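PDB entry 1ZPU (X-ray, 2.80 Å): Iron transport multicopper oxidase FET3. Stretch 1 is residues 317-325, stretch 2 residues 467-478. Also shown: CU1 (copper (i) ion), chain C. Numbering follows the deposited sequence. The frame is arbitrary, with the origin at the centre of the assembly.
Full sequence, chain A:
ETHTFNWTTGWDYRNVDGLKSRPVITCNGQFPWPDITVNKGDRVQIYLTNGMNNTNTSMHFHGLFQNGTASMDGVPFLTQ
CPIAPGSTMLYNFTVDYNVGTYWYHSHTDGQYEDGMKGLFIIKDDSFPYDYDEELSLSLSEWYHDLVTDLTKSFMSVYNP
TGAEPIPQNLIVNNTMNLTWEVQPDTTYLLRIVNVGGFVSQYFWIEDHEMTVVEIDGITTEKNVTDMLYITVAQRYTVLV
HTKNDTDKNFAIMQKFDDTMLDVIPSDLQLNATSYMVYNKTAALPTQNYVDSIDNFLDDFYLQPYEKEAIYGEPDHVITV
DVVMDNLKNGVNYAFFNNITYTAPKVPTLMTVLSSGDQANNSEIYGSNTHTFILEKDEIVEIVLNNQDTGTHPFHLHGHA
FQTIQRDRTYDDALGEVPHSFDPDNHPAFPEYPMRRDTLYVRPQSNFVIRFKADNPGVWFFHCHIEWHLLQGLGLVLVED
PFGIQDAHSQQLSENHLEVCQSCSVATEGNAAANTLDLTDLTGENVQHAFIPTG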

# COMPACT_ATOMS: atom_id res chain seq x y z
N VAL A 317 20.52 -11.41 -2.31
CA VAL A 317 19.28 -11.96 -2.87
C VAL A 317 18.39 -12.52 -1.77
O VAL A 317 18.80 -13.38 -1.00
N ILE A 318 17.17 -12.00 -1.70
CA ILE A 318 16.15 -12.51 -0.80
C ILE A 318 15.11 -13.29 -1.63
O ILE A 318 14.43 -12.72 -2.47
N THR A 319 15.01 -14.60 -1.40
CA THR A 319 14.01 -15.42 -2.08
C THR A 319 12.91 -15.84 -1.11
O THR A 319 13.17 -16.50 -0.12
N VAL A 320 11.69 -15.43 -1.40
CA VAL A 320 10.57 -15.79 -0.55
C VAL A 320 9.44 -16.46 -1.33
O VAL A 320 9.07 -16.02 -2.41
N ASP A 321 8.92 -17.55 -0.77
CA ASP A 321 7.74 -18.21 -1.32
C ASP A 321 6.51 -17.78 -0.53
O ASP A 321 6.56 -17.71 0.70
N VAL A 322 5.44 -17.48 -1.25
CA VAL A 322 4.20 -17.02 -0.64
C VAL A 322 3.16 -18.13 -0.66
O VAL A 322 2.79 -18.63 -1.72
N VAL A 323 2.68 -18.51 0.52
CA VAL A 323 1.64 -19.51 0.64
C VAL A 323 0.73 -19.23 1.83
O VAL A 323 1.15 -18.58 2.80
N MET A 324 -0.52 -19.70 1.74
CA MET A 324 -1.45 -19.71 2.86
C MET A 324 -1.47 -21.11 3.45
O MET A 324 -1.46 -22.09 2.71
N ASP A 325 -1.48 -21.21 4.78
CA ASP A 325 -1.57 -22.52 5.45
C ASP A 325 -2.15 -22.45 6.87
O ASP A 325 -2.08 -21.41 7.52
N TRP A 467 -6.37 -8.01 4.64
CA TRP A 467 -6.63 -9.34 5.18
C TRP A 467 -5.36 -10.18 5.21
O TRP A 467 -5.12 -10.90 6.17
N HIS A 468 -4.54 -10.08 4.17
CA HIS A 468 -3.34 -10.88 4.09
C HIS A 468 -2.24 -10.37 5.03
O HIS A 468 -1.44 -11.17 5.57
N LEU A 469 -2.21 -9.06 5.24
CA LEU A 469 -1.31 -8.47 6.22
C LEU A 469 -1.71 -8.91 7.63
O LEU A 469 -0.85 -9.18 8.46
N LEU A 470 -3.02 -9.01 7.88
CA LEU A 470 -3.53 -9.57 9.13
C LEU A 470 -3.14 -11.02 9.30
O LEU A 470 -2.90 -11.47 10.44
N GLN A 471 -3.07 -11.75 8.19
CA GLN A 471 -2.61 -13.13 8.17
C GLN A 471 -1.09 -13.24 8.32
O GLN A 471 -0.55 -14.34 8.37
N GLY A 472 -0.41 -12.10 8.37
CA GLY A 472 1.04 -12.03 8.56
C GLY A 472 1.96 -12.10 7.33
O GLY A 472 3.10 -12.53 7.45
N LEU A 473 1.48 -11.66 6.16
CA LEU A 473 2.27 -11.71 4.93
C LEU A 473 3.19 -10.51 4.86
O LEU A 473 2.95 -9.60 4.07
N GLY A 474 4.23 -10.51 5.68
CA GLY A 474 5.18 -9.41 5.70
C GLY A 474 6.54 -9.77 6.25
O GLY A 474 6.67 -10.74 7.00
N LEU A 475 7.54 -9.00 5.86
CA LEU A 475 8.90 -9.17 6.34
C LEU A 475 9.57 -7.82 6.53
O LEU A 475 9.13 -6.82 5.96
N VAL A 476 10.63 -7.78 7.34
CA VAL A 476 11.24 -6.52 7.75
C VAL A 476 12.67 -6.37 7.21
O VAL A 476 13.51 -7.26 7.40
N LEU A 477 12.92 -5.25 6.56
CA LEU A 477 14.25 -4.92 6.04
C LEU A 477 14.92 -3.85 6.90
O LEU A 477 14.39 -2.76 7.06
N VAL A 478 16.09 -4.16 7.44
CA VAL A 478 16.85 -3.18 8.20
C VAL A 478 18.04 -2.76 7.33
O VAL A 478 18.99 -3.53 7.12

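Stretch 1 is one continuous strand, residues 317-325. Stretch 2 begins as the end of a helix, turns at Gly-472, and leaves as a strand from Gly-474. The two run in opposite senses along the contact, so Ile-318 pairs with Leu-477, Val-320 with Leu-475, Val-322 with Leu-473 and Met-324 with Gln-471. The backbones stay well apart: Val-322 CA and Leu-473 CA are 7.9 Å apart, Ile-318 CA and Leu-477 CA 10.4 Å. No hydrogen bond crosses the gap; side chains fill it.

Alternation decides which residues of the strand take part. The even-numbered residues of stretch 1 meet stretch 2. Val-317, Thr-319, Asp-321, Val-323 and Asp-325 make no contact with it. On the strand of stretch 2 the odd positions, Leu-475 and Leu-477, reach across, while Val-476 and Val-478 stay out of reach.

The wide end of the gap is bridged by two long side chains. Ile-318 points toward stretch 2 with chi1 m and chi2 t, which extends its CD1 methyl. Leu-477 (m, t) leaves its backbone sideways, but its end comes nearer. Ile-318 CD1 meets Leu-477 CD2 at 3.8 Å. One step along, Val-320 (m) is shorter, and Leu-475 supplies the reach. Leu-475 points toward the strand with both chi angles p, and its CD2 lies 3.8 Å from Val-320 CG1. The gap is narrower at the next pair. Val-322 (t) leaves sideways, and its CG1 lies 4.0 Å from Leu-473 CD1. Leu-473 points toward the strand, with chi1 between wells at -133° and chi2 t. In all three pairs the branched ends meet methyl to methyl in the space between the backbones.

Met-324 closes the row and has more surface covered than any other residue of the contact, 79 Å². Its CA-to-CB bond points sideways, but its end comes nearer. Chi1 is off the wells at -93°, chi2 is p and chi3 is t. The CE methyl is the bump here, and it settles between the face of the His-468 imidazole and Gln-471 OE1. Met-324 CE lies 3.7 Å from the centroid of the His-468 ring and only 11° off the ring normal, a CH-pi contact. The closest atom pair is Met-324 CE to His-468 CD2, 3.6 Å. Gln-471 (m, t) points toward the strand and borders the same methyl, with Met-324 CE 3.8 Å from Gln-471 OE1.

His-468 (m) is also a copper ligand. Its ND1 binds CU1 at 2.1 Å, with two further ligand atoms from elsewhere in the structure. His-468 NE2 and Gln-471 NE2 are hydrogen-bonded elsewhere.

The helix ends just before the strand of stretch 2. Gly-472 has positive phi in a Schellman motif, with Gly-472 N to Leu-469 O and Leu-473 N to His-468 O both 3.0 Å. At these angles a CB would jam against the carbonyl O of Gln-471, which calls for glycine.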

# COMPACT_ATOMS: atom_id res chain seq x y z
CB VAL A 317 19.54 -13.04 -3.95
CG1 VAL A 317 18.22 -13.58 -4.51
CG2 VAL A 317 20.38 -12.47 -5.07
CB ILE A 318 15.47 -11.34 -0.02
CG1 ILE A 318 16.51 -10.53 0.74
CG2 ILE A 318 14.39 -11.85 0.92
CD1 ILE A 318 16.03 -9.18 1.23
CB THR A 319 14.64 -16.66 -2.77
OG1 THR A 319 15.59 -16.23 -3.75
CG2 THR A 319 13.58 -17.50 -3.47
CB VAL A 320 10.03 -14.58 0.25
CG1 VAL A 320 11.09 -14.05 1.20
CG2 VAL A 320 9.56 -13.48 -0.67
CB ASP A 321 7.89 -19.74 -1.30
CG ASP A 321 8.99 -20.23 -2.25
OD1 ASP A 321 9.64 -19.40 -2.93
OD2 ASP A 321 9.22 -21.46 -2.32
CB VAL A 322 3.64 -15.81 -1.40
CG1 VAL A 322 2.29 -15.42 -0.84
CG2 VAL A 322 4.61 -14.64 -1.34
CB VAL A 323 2.24 -20.95 0.71
CG1 VAL A 323 2.85 -21.24 2.07
CG2 VAL A 323 1.18 -21.98 0.35
CB MET A 324 -2.85 -19.30 2.40
CG MET A 324 -3.18 -17.80 2.51
SD MET A 324 -1.94 -16.73 1.76
CE MET A 324 -2.86 -15.19 1.73
CB ASP A 325 -0.21 -23.21 5.50
CG ASP A 325 -0.34 -24.70 5.70
OD1 ASP A 325 0.59 -25.33 6.23
OD2 ASP A 325 -1.40 -25.23 5.32
CB TRP A 467 -7.72 -10.03 4.37
CG TRP A 467 -8.93 -9.15 4.16
CD1 TRP A 467 -9.41 -8.69 2.96
CD2 TRP A 467 -9.82 -8.63 5.17
NE1 TRP A 467 -10.54 -7.92 3.17
CE2 TRP A 467 -10.80 -7.86 4.51
CE3 TRP A 467 -9.87 -8.74 6.57
CZ2 TRP A 467 -11.83 -7.21 5.19
CZ3 TRP A 467 -10.88 -8.09 7.25
CH2 TRP A 467 -11.85 -7.33 6.56
CB HIS A 468 -2.86 -10.97 2.64
CG HIS A 468 -3.86 -11.60 1.71
ND1 HIS A 468 -3.72 -11.57 0.34
CD2 HIS A 468 -5.01 -12.26 1.96
CE1 HIS A 468 -4.75 -12.19 -0.22
NE2 HIS A 468 -5.54 -12.61 0.74
CB LEU A 469 -1.33 -6.96 6.09
CG LEU A 469 -0.38 -6.15 6.98
CD1 LEU A 469 1.11 -6.49 6.73
CD2 LEU A 469 -0.68 -4.66 6.78
CB LEU A 470 -5.05 -9.44 9.22
CG LEU A 470 -5.51 -8.11 9.80
CD1 LEU A 470 -6.93 -7.79 9.35
CD2 LEU A 470 -5.39 -8.11 11.33
CB GLN A 471 -3.07 -13.80 6.89
CG GLN A 471 -4.53 -14.17 6.85
CD GLN A 471 -4.88 -14.88 5.56
OE1 GLN A 471 -5.21 -14.24 4.56
NE2 GLN A 471 -4.80 -16.21 5.57
CB LEU A 473 1.37 -11.70 3.69
CG LEU A 473 1.64 -12.72 2.58
CD1 LEU A 473 0.99 -12.32 1.26
CD2 LEU A 473 3.12 -13.06 2.38
CB LEU A 475 9.73 -10.06 5.41
CG LEU A 475 9.93 -9.69 3.95
CD1 LEU A 475 10.95 -8.61 3.81
CD2 LEU A 475 10.41 -10.93 3.26
CB VAL A 476 11.23 -6.38 9.28
CG1 VAL A 476 11.87 -5.06 9.71
CG2 VAL A 476 9.82 -6.48 9.82
CB LEU A 477 14.14 -4.43 4.60
CG LEU A 477 13.61 -5.43 3.57
CD1 LEU A 477 13.65 -4.80 2.20
CD2 LEU A 477 14.39 -6.73 3.55
CB VAL A 478 17.33 -3.75 9.56
CG1 VAL A 478 18.15 -2.73 10.31
CG2 VAL A 478 16.14 -4.16 10.39
CU CU1 C . -2.01 -10.89 -0.63